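Side-chain contacts in putative deoxyribonuclease yjjV (Escherichia coli, PDB 1ZZM), which probably hydrolyses ester bonds as a metal-dependent TatD-type hydrolase that binds two divalent cations per subunit, though its true substrate is not established: residues A[11-16]-A[46-51]; A[91-96]-A[254-259]; A[211-216]-A[223-228]. All blocks are in the same frame, centred on the assembly; numbering follows the deposited sequence.

Contact 1: A[11-16]-A[46-51]. With ZN (zinc ion), chain B.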
loop_
_atom_site.group_PDB
_atom_site.type_symbol
_atom_site.label_atom_id
_atom_site.label_comp_id
_atom_site.label_asym_id
_atom_site.label_seq_id
_atom_site.Cartn_x
_atom_site.Cartn_y
_atom_site.Cartn_z
ATOM N N HIS A 11 -4.117 5.633 -4.780
ATOM C CA HIS A 11 -4.860 6.746 -4.191
ATOM C C HIS A 11 -5.884 7.193 -5.227
ATOM O O HIS A 11 -5.808 8.284 -5.803
ATOM C CB HIS A 11 -3.884 7.868 -3.837
ATOM C CG HIS A 11 -2.976 7.510 -2.699
ATOM N ND1 HIS A 11 -3.396 7.530 -1.391
ATOM C CD2 HIS A 11 -1.718 7.008 -2.681
ATOM C CE1 HIS A 11 -2.449 7.047 -0.610
ATOM N NE2 HIS A 11 -1.420 6.717 -1.370
ATOM N N PHE A 12 -6.851 6.322 -5.435
ATOM C CA PHE A 12 -7.887 6.515 -6.448
ATOM C C PHE A 12 -8.898 7.631 -6.190
ATOM O O PHE A 12 -9.734 7.907 -7.056
ATOM C CB PHE A 12 -8.620 5.195 -6.606
ATOM C CG PHE A 12 -9.294 5.016 -7.939
ATOM C CD1 PHE A 12 -8.548 4.739 -9.069
ATOM C CD2 PHE A 12 -10.688 5.093 -8.044
ATOM C CE1 PHE A 12 -9.171 4.535 -10.313
ATOM C CE2 PHE A 12 -11.332 4.893 -9.282
ATOM C CZ PHE A 12 -10.578 4.618 -10.413
ATOM N N ASP A 13 -8.843 8.260 -5.016
ATOM C CA ASP A 13 -9.755 9.354 -4.691
ATOM C C ASP A 13 -9.133 10.710 -5.040
ATOM O O ASP A 13 -9.747 11.756 -4.837
ATOM C CB ASP A 13 -10.151 9.331 -3.202
ATOM C CG ASP A 13 -8.954 9.323 -2.264
ATOM O OD1 ASP A 13 -7.976 8.592 -2.520
ATOM O OD2 ASP A 13 -9.025 10.044 -1.252
ATOM N N PHE A 14 -7.908 10.683 -5.542
ATOM C CA PHE A 14 -7.231 11.913 -5.963
ATOM C C PHE A 14 -7.221 12.027 -7.490
ATOM O O PHE A 14 -7.509 11.060 -8.204
ATOM C CB PHE A 14 -5.770 11.899 -5.519
ATOM C CG PHE A 14 -5.560 12.176 -4.057
ATOM C CD1 PHE A 14 -5.795 11.184 -3.093
ATOM C CD2 PHE A 14 -5.134 13.436 -3.638
ATOM C CE1 PHE A 14 -5.612 11.459 -1.713
ATOM C CE2 PHE A 14 -4.948 13.716 -2.278
ATOM C CZ PHE A 14 -5.188 12.732 -1.308
ATOM N N PRO A 15 -6.825 13.209 -8.015
ATOM C CA PRO A 15 -6.745 13.439 -9.467
ATOM C C PRO A 15 -5.604 12.553 -9.978
ATOM O O PRO A 15 -4.606 12.363 -9.279
ATOM C CB PRO A 15 -6.354 14.930 -9.576
ATOM C CG PRO A 15 -6.812 15.536 -8.264
ATOM C CD PRO A 15 -6.488 14.433 -7.257
ATOM N N PRO A 16 -5.660 12.093 -11.234
ATOM C CA PRO A 16 -6.659 12.294 -12.287
ATOM C C PRO A 16 -7.869 11.362 -12.248
ATOM O O PRO A 16 -8.727 11.434 -13.137
ATOM C CB PRO A 16 -5.834 12.087 -13.554
ATOM C CG PRO A 16 -4.983 10.919 -13.177
ATOM C CD PRO A 16 -4.538 11.273 -11.728
ATOM N N PHE A 46 -12.058 10.274 4.605
ATOM C CA PHE A 46 -12.683 8.963 4.906
ATOM C C PHE A 46 -13.996 8.715 4.150
ATOM O O PHE A 46 -14.228 7.629 3.603
ATOM C CB PHE A 46 -12.952 8.785 6.412
ATOM C CG PHE A 46 -11.704 8.645 7.248
ATOM C CD1 PHE A 46 -10.440 8.546 6.647
ATOM C CD2 PHE A 46 -11.793 8.591 8.637
ATOM C CE1 PHE A 46 -9.290 8.396 7.425
ATOM C CE2 PHE A 46 -10.637 8.440 9.430
ATOM C CZ PHE A 46 -9.387 8.343 8.814
ATOM N N ALA A 47 -14.859 9.720 4.113
ATOM C CA ALA A 47 -16.127 9.575 3.428
ATOM C C ALA A 47 -15.978 9.244 1.955
ATOM O O ALA A 47 -16.642 8.352 1.471
ATOM C CB ALA A 47 -16.969 10.853 3.584
ATOM N N ARG A 48 -15.127 9.968 1.237
ATOM C CA ARG A 48 -14.970 9.702 -0.181
ATOM C C ARG A 48 -14.304 8.339 -0.498
ATOM O O ARG A 48 -14.589 7.723 -1.533
ATOM C CB ARG A 48 -14.215 10.858 -0.829
ATOM C CG ARG A 48 -12.716 10.922 -0.569
ATOM C CD ARG A 48 -12.176 12.251 -1.162
ATOM N NE ARG A 48 -10.715 12.259 -1.236
ATOM C CZ ARG A 48 -10.003 13.283 -1.686
ATOM N NH1 ARG A 48 -10.610 14.398 -2.092
ATOM N NH2 ARG A 48 -8.689 13.175 -1.796
ATOM N N VAL A 49 -13.421 7.871 0.388
ATOM C CA VAL A 49 -12.773 6.589 0.182
ATOM C C VAL A 49 -13.805 5.490 0.477
ATOM O O VAL A 49 -13.910 4.516 -0.270
ATOM C CB VAL A 49 -11.509 6.454 1.086
ATOM C CG1 VAL A 49 -10.930 4.985 1.080
ATOM C CG2 VAL A 49 -10.451 7.404 0.555
ATOM N N LEU A 50 -14.594 5.674 1.531
ATOM C CA LEU A 50 -15.620 4.680 1.852
ATOM C C LEU A 50 -16.645 4.639 0.723
ATOM O O LEU A 50 -17.114 3.565 0.357
ATOM C CB LEU A 50 -16.331 5.008 3.171
ATOM C CG LEU A 50 -15.541 4.774 4.478
ATOM C CD1 LEU A 50 -16.502 4.859 5.660
ATOM C CD2 LEU A 50 -14.903 3.391 4.492
ATOM N N ALA A 51 -17.003 5.803 0.177
ATOM C CA ALA A 51 -17.986 5.840 -0.920
ATOM C C ALA A 51 -17.446 5.089 -2.132
ATOM O O ALA A 51 -18.195 4.373 -2.781
ATOM C CB ALA A 51 -18.322 7.282 -1.316
HETATM ZN ZN ZN B . 0.239 5.849 -0.661
HETATM O O HOH W 1 1.810 7.048 -0.225
#

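Contact 2: A[91-96]-A[254-259]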
loop_
_atom_site.group_PDB
_atom_site.type_symbol
_atom_site.label_atom_id
_atom_site.label_comp_id
_atom_site.label_asym_id
_atom_site.label_seq_id
_atom_site.Cartn_x
_atom_site.Cartn_y
_atom_site.Cartn_z
ATOM N N LYS A 91 -15.856 -3.508 3.088
ATOM C CA LYS A 91 -14.898 -3.588 2.001
ATOM C C LYS A 91 -13.691 -2.807 2.494
ATOM O O LYS A 91 -12.760 -2.525 1.742
ATOM C CB LYS A 91 -15.462 -3.034 0.696
ATOM C CG LYS A 91 -16.376 -4.084 0.041
ATOM C CD LYS A 91 -16.951 -3.617 -1.269
ATOM C CE LYS A 91 -15.963 -3.837 -2.396
ATOM N NZ LYS A 91 -16.372 -2.922 -3.511
ATOM N N VAL A 92 -13.720 -2.458 3.780
ATOM C CA VAL A 92 -12.564 -1.794 4.391
ATOM C C VAL A 92 -11.728 -2.993 4.811
ATOM O O VAL A 92 -12.172 -3.825 5.615
ATOM C CB VAL A 92 -12.954 -0.956 5.620
ATOM C CG1 VAL A 92 -11.768 -0.786 6.545
ATOM C CG2 VAL A 92 -13.429 0.410 5.165
ATOM N N VAL A 93 -10.516 -3.088 4.297
ATOM C CA VAL A 93 -9.729 -4.264 4.595
ATOM C C VAL A 93 -8.481 -4.065 5.407
ATOM O O VAL A 93 -7.779 -5.046 5.681
ATOM C CB VAL A 93 -9.299 -4.984 3.296
ATOM C CG1 VAL A 93 -10.526 -5.409 2.527
ATOM C CG2 VAL A 93 -8.423 -4.068 2.433
ATOM N N ALA A 94 -8.188 -2.821 5.786
ATOM C CA ALA A 94 -6.967 -2.556 6.526
ATOM C C ALA A 94 -7.037 -1.169 7.143
ATOM O O ALA A 94 -7.863 -0.350 6.735
ATOM C CB ALA A 94 -5.743 -2.601 5.560
ATOM N N VAL A 95 -6.154 -0.940 8.108
ATOM C CA VAL A 95 -5.999 0.352 8.752
ATOM C C VAL A 95 -4.878 0.838 7.878
ATOM O O VAL A 95 -3.730 0.351 7.873
ATOM C CB VAL A 95 -5.569 0.250 10.189
ATOM C CG1 VAL A 95 -5.148 1.638 10.723
ATOM C CG2 VAL A 95 -6.734 -0.296 10.998
ATOM N N GLY A 96 -5.236 1.805 7.084
ATOM C CA GLY A 96 -4.265 2.220 6.164
ATOM C C GLY A 96 -4.448 3.490 5.433
ATOM O O GLY A 96 -5.510 4.113 5.293
ATOM N N THR A 254 -4.345 -13.612 1.126
ATOM C CA THR A 254 -3.955 -14.043 2.464
ATOM C C THR A 254 -3.825 -12.881 3.447
ATOM O O THR A 254 -4.199 -12.990 4.614
ATOM C CB THR A 254 -2.639 -14.835 2.417
ATOM O OG1 THR A 254 -2.817 -15.986 1.578
ATOM C CG2 THR A 254 -2.258 -15.294 3.808
ATOM N N LEU A 255 -3.337 -11.749 2.955
ATOM C CA LEU A 255 -3.168 -10.599 3.813
ATOM C C LEU A 255 -4.451 -9.806 4.060
ATOM O O LEU A 255 -4.749 -9.484 5.202
ATOM C CB LEU A 255 -2.108 -9.662 3.213
ATOM C CG LEU A 255 -1.786 -8.453 4.123
ATOM C CD1 LEU A 255 -1.182 -8.985 5.420
ATOM C CD2 LEU A 255 -0.791 -7.482 3.432
ATOM N N PHE A 256 -5.201 -9.518 2.991
ATOM C CA PHE A 256 -6.419 -8.681 3.036
ATOM C C PHE A 256 -7.772 -9.362 2.887
ATOM O O PHE A 256 -8.815 -8.784 3.253
ATOM C CB PHE A 256 -6.387 -7.644 1.914
ATOM C CG PHE A 256 -5.206 -6.751 1.939
ATOM C CD1 PHE A 256 -5.077 -5.779 2.930
ATOM C CD2 PHE A 256 -4.231 -6.835 0.931
ATOM C CE1 PHE A 256 -4.012 -4.910 2.917
ATOM C CE2 PHE A 256 -3.166 -5.969 0.915
ATOM C CZ PHE A 256 -3.050 -4.998 1.910
ATOM N N ASN A 257 -7.762 -10.554 2.303
ATOM C CA ASN A 257 -8.986 -11.307 2.011
ATOM C C ASN A 257 -9.701 -10.643 0.813
ATOM O O ASN A 257 -10.928 -10.502 0.789
ATOM C CB ASN A 257 -9.912 -11.376 3.234
ATOM C CG ASN A 257 -10.800 -12.628 3.223
ATOM O OD1 ASN A 257 -10.357 -13.714 2.844
ATOM N ND2 ASN A 257 -12.037 -12.484 3.662
ATOM N N VAL A 258 -8.906 -10.220 -0.175
ATOM C CA VAL A 258 -9.414 -9.593 -1.405
ATOM C C VAL A 258 -9.137 -10.580 -2.552
ATOM O O VAL A 258 -7.979 -10.769 -2.936
ATOM C CB VAL A 258 -8.681 -8.250 -1.695
ATOM C CG1 VAL A 258 -9.033 -7.739 -3.086
ATOM C CG2 VAL A 258 -9.065 -7.218 -0.643
ATOM N N PRO A 259 -10.196 -11.208 -3.117
ATOM C CA PRO A 259 -10.167 -12.197 -4.213
ATOM C C PRO A 259 -9.714 -11.699 -5.589
ATOM O O PRO A 259 -8.827 -12.338 -6.214
ATOM C CB PRO A 259 -11.604 -12.692 -4.251
ATOM C CG PRO A 259 -12.363 -11.430 -4.014
ATOM C CD PRO A 259 -11.588 -10.790 -2.849
ATOM O OXT PRO A 259 -10.277 -10.688 -6.051
HETATM O O HOH W 2 -8.803 -7.438 5.930
#

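Contact 3: A[211-216]-A[223-228]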
loop_
_atom_site.group_PDB
_atom_site.type_symbol
_atom_site.label_atom_id
_atom_site.label_comp_id
_atom_site.label_asym_id
_atom_site.label_seq_id
_atom_site.Cartn_x
_atom_site.Cartn_y
_atom_site.Cartn_z
ATOM N N MET A 211 4.846 7.966 -7.765
ATOM C CA MET A 211 5.791 6.922 -8.183
ATOM C C MET A 211 5.672 6.494 -9.668
ATOM O O MET A 211 5.522 5.314 -9.986
ATOM C CB MET A 211 5.655 5.705 -7.226
ATOM C CG MET A 211 5.907 6.063 -5.706
ATOM S SD MET A 211 5.863 4.705 -4.400
ATOM C CE MET A 211 7.558 4.087 -4.480
ATOM N N PRO A 212 5.750 7.463 -10.611
ATOM C CA PRO A 212 5.651 7.148 -12.047
ATOM C C PRO A 212 6.725 6.147 -12.460
ATOM O O PRO A 212 7.832 6.176 -11.915
ATOM C CB PRO A 212 5.834 8.521 -12.722
ATOM C CG PRO A 212 6.650 9.292 -11.730
ATOM C CD PRO A 212 5.980 8.901 -10.413
ATOM N N LEU A 213 6.418 5.246 -13.386
ATOM C CA LEU A 213 7.437 4.274 -13.792
ATOM C C LEU A 213 8.468 4.899 -14.749
ATOM O O LEU A 213 8.219 5.950 -15.375
ATOM C CB LEU A 213 6.803 3.056 -14.458
ATOM C CG LEU A 213 6.187 1.964 -13.575
ATOM C CD1 LEU A 213 5.034 2.518 -12.684
ATOM C CD2 LEU A 213 5.697 0.867 -14.468
ATOM N N ASN A 214 9.618 4.234 -14.852
ATOM C CA ASN A 214 10.718 4.672 -15.719
ATOM C C ASN A 214 10.228 4.815 -17.158
ATOM O O ASN A 214 9.743 3.855 -17.752
ATOM C CB ASN A 214 11.871 3.657 -15.673
ATOM C CG ASN A 214 13.165 4.220 -16.242
ATOM O OD1 ASN A 214 13.168 5.304 -16.810
ATOM N ND2 ASN A 214 14.266 3.495 -16.075
ATOM N N GLY A 215 10.349 6.020 -17.705
ATOM C CA GLY A 215 9.913 6.249 -19.075
ATOM C C GLY A 215 8.528 6.863 -19.152
ATOM O O GLY A 215 8.014 7.121 -20.252
ATOM N N PHE A 216 7.928 7.098 -17.984
ATOM C CA PHE A 216 6.596 7.668 -17.895
ATOM C C PHE A 216 6.555 8.834 -16.954
ATOM O O PHE A 216 5.496 9.227 -16.491
ATOM C CB PHE A 216 5.593 6.606 -17.434
ATOM C CG PHE A 216 5.402 5.505 -18.420
ATOM C CD1 PHE A 216 6.273 4.422 -18.455
ATOM C CD2 PHE A 216 4.384 5.578 -19.368
ATOM C CE1 PHE A 216 6.138 3.432 -19.416
ATOM C CE2 PHE A 216 4.244 4.600 -20.328
ATOM C CZ PHE A 216 5.126 3.518 -20.356
ATOM N N PRO A 223 -3.220 3.091 -12.143
ATOM C CA PRO A 223 -3.226 1.681 -11.724
ATOM C C PRO A 223 -2.956 0.641 -12.796
ATOM O O PRO A 223 -2.423 -0.423 -12.482
ATOM C CB PRO A 223 -4.594 1.522 -11.032
ATOM C CG PRO A 223 -5.449 2.563 -11.760
ATOM C CD PRO A 223 -4.513 3.744 -11.871
ATOM N N GLU A 224 -3.271 0.932 -14.061
ATOM C CA GLU A 224 -2.993 -0.056 -15.098
ATOM C C GLU A 224 -1.488 -0.301 -15.205
ATOM O O GLU A 224 -1.068 -1.307 -15.762
ATOM C CB GLU A 224 -3.552 0.380 -16.479
ATOM C CG GLU A 224 -3.168 1.777 -16.877
ATOM C CD GLU A 224 -4.154 2.807 -16.378
ATOM O OE1 GLU A 224 -4.688 2.649 -15.255
ATOM O OE2 GLU A 224 -4.408 3.790 -17.102
ATOM N N GLN A 225 -0.681 0.617 -14.674
ATOM C CA GLN A 225 0.761 0.463 -14.735
ATOM C C GLN A 225 1.207 -0.706 -13.865
ATOM O O GLN A 225 2.355 -1.112 -13.937
ATOM C CB GLN A 225 1.472 1.767 -14.321
ATOM C CG GLN A 225 1.332 2.914 -15.367
ATOM C CD GLN A 225 2.188 2.653 -16.582
ATOM O OE1 GLN A 225 1.983 1.672 -17.296
ATOM N NE2 GLN A 225 3.178 3.512 -16.807
ATOM N N ALA A 226 0.301 -1.260 -13.058
ATOM C CA ALA A 226 0.675 -2.411 -12.250
ATOM C C ALA A 226 1.075 -3.559 -13.188
ATOM O O ALA A 226 1.941 -4.366 -12.851
ATOM C CB ALA A 226 -0.485 -2.851 -11.348
ATOM N N ALA A 227 0.417 -3.646 -14.346
ATOM C CA ALA A 227 0.712 -4.711 -15.324
ATOM C C ALA A 227 2.142 -4.585 -15.826
ATOM O O ALA A 227 2.810 -5.597 -16.100
ATOM C CB ALA A 227 -0.263 -4.637 -16.522
ATOM N N ARG A 228 2.603 -3.340 -15.941
ATOM C CA ARG A 228 3.966 -3.051 -16.387
ATOM C C ARG A 228 4.952 -3.375 -15.234
ATOM O O ARG A 228 6.035 -3.954 -15.457
ATOM C CB ARG A 228 4.033 -1.587 -16.807
ATOM C CG ARG A 228 5.160 -1.211 -17.752
ATOM C CD ARG A 228 5.087 0.285 -18.109
ATOM N NE ARG A 228 3.951 0.613 -18.973
ATOM C CZ ARG A 228 3.897 0.341 -20.276
ATOM N NH1 ARG A 228 4.911 -0.270 -20.882
ATOM N NH2 ARG A 228 2.830 0.690 -20.979
HETATM O O HOH W 3 3.761 5.332 -14.697
#

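Contact 1: A[11-16]-A[46-51]
Asp-13 and Arg-48 form the salt bridge that joins the loop 11-16 to the helix segment 46-51. Arg-48 NE donates to Asp-13 OD2 over 2.8 Å, with an angle of 150° at the hydrogen. The oxygen is met on its anti side, somewhat out of the carboxylate plane. A second, weak bond runs from Arg-48 NH2 to the same Asp-13 OD2 at 3.2 Å. One carboxylate oxygen therefore takes two N-H groups from one edge of the guanidinium, and the two flat groups stand nearly perpendicular. The Arg-48 chain is extended from CG to NE, which carries its charge from the helix to the loop.

The same guanidinium makes a cation-pi contact. Arg-48 NH2 sits over the centre of the Phe-14 ring, and Arg-48 CZ is 4.8 Å from the ring centroid. The guanidinium stands almost upright on the ring, planes 85° apart. Asp-13 O lies over one guanidinium face.

The loop follows the first strand of the TatD barrel, strand 5-7. Residues His-11 to Phe-14 make a type I beta turn, closed by Phe-14 N to His-11 O at 3.2 Å. At its start His-11 NE2 binds a zinc ion at 2.0 Å. His-9 and Glu-97 bind the same ion, and Asp-207 belongs to its site. Water 1 is a further ligand.

The remaining contact is a van der Waals one. The Val-49 CG2 methyl lies against the Asp-13 carboxylate, 3.5 Å from Asp-13 OD2. Val-38 of strand 33-39 touches both Asp-13 and Val-49.

Contact 2: A[91-96]-A[254-259]
Val-93 is the bump of this contact, and it fits between Phe-256 and Val-258. Its two methyls split the work. Val-93 CG2 rests 3.8 Å from Phe-256 CD1 and also meets the Phe-256 CB. Val-93 CG1, the other branch, meets Val-258 CG2 at 3.9 Å. With chi1 at -60°, CG1 is anti to the carbonyl carbon and faces Val-258, while CG2 lies between the backbone N and the carbonyl carbon and faces the ring. Val-93 crosses both of these side chains at about a right angle.

Ala-94 adds a smaller bump beside it. Its CB lies at the edge of the Phe-256 ring, 3.9 Å from Phe-256 CE1. The carbonyl oxygen of Val-93 also lies at the ring edge, in its plane. Leu-255 CD2 lies over one face of the ring, toward the rim.

No direct hydrogen bond joins the two segments. Water 2 bridges them instead, donating to Val-93 O at 2.6 Å and to Phe-256 O at 3.0 Å. This gives a partner to one backbone carbonyl of each segment, beside the apolar patch. Asn-257 follows with positive phi (74°) as the chain leaves the helix, and Val-258 then comes back toward Val-93.

In this TIM-barrel fold the contact packs the end of the last helix, 241-256, and the C-terminal tail against the corner where strand 92-93 gives way to strand 95-101. Phe-256 also touches Ile-131 of strand 130-135 and Leu-203 of strand 202-204, while Val-258 and Val-93 both touch Tyr-60 of strand 59-63.

Contact 3: A[211-216]-A[223-228]
Leu-213 and Gln-225 have the nearest CA atoms, 7.7 Å apart. Residues Leu-213 to Phe-216 form a type II beta turn, closed by Phe-216 N to Leu-213 O at 2.9 Å. Gly-215 holds its third position with positive phi (98°). On the other side, 223-225 have helical angles and lead into helix 226-236.

The turn presents Leu-213 and Phe-216 to this helix start. Gln-225 NE2 sits over the centre of one Phe-216 face, 3.4 Å from Phe-216 CG. The amide stands steeply on the ring, planes 76° apart. Water 3 accepts from Gln-225 NE2 and from Leu-213 N, so it links side chain to loop backbone.

The pair belongs to the loop after strand 202-204, the eighth strand of the TIM barrel. This loop carries the zinc-site residue Asp-207 and leads to helix 226-236. Pro-212 O and Asn-214 N are tied to Tyr-184 and Thr-183 of another loop.

Arg-228 bends at chi3 (-70°), which turns one guanidinium face to Phe-216 CZ. This atom lies over the guanidinium centre, 3.4 Å from Arg-228 CZ, with the planes tilted against each other. Arg-228 NE donates to Gln-225 OE1 over 2.8 Å. This bond holds amide and guanidinium together against the phenylalanine. Leu-213 CD2 packs 3.7 Å from Arg-228 CD, and Leu-213 CD1 reaches Gln-225 CB.

Overall arrangement
From the N terminus, contact 1 comes first. It joins the loop after strand 5-7 to helix 46-55, and the 29 residues between its segments include helix 21-30 and strand 33-39. It closes before contact 2 opens at 91-96. Contact 2 has 157 residues between its segments and brings the C-terminal end back to strands 92-93 and 95-101. Contact 3 lies within that span. It closes a six-residue gap and ties the loop after strand 202-204 to the start of helix 226-236. No two contacts cross. Contacts 1 and 2 touch through Leu-50 CD2 and Val-92 CG2, 3.4 Å apart. The centres of contacts 2 and 3 are about 23 Å apart.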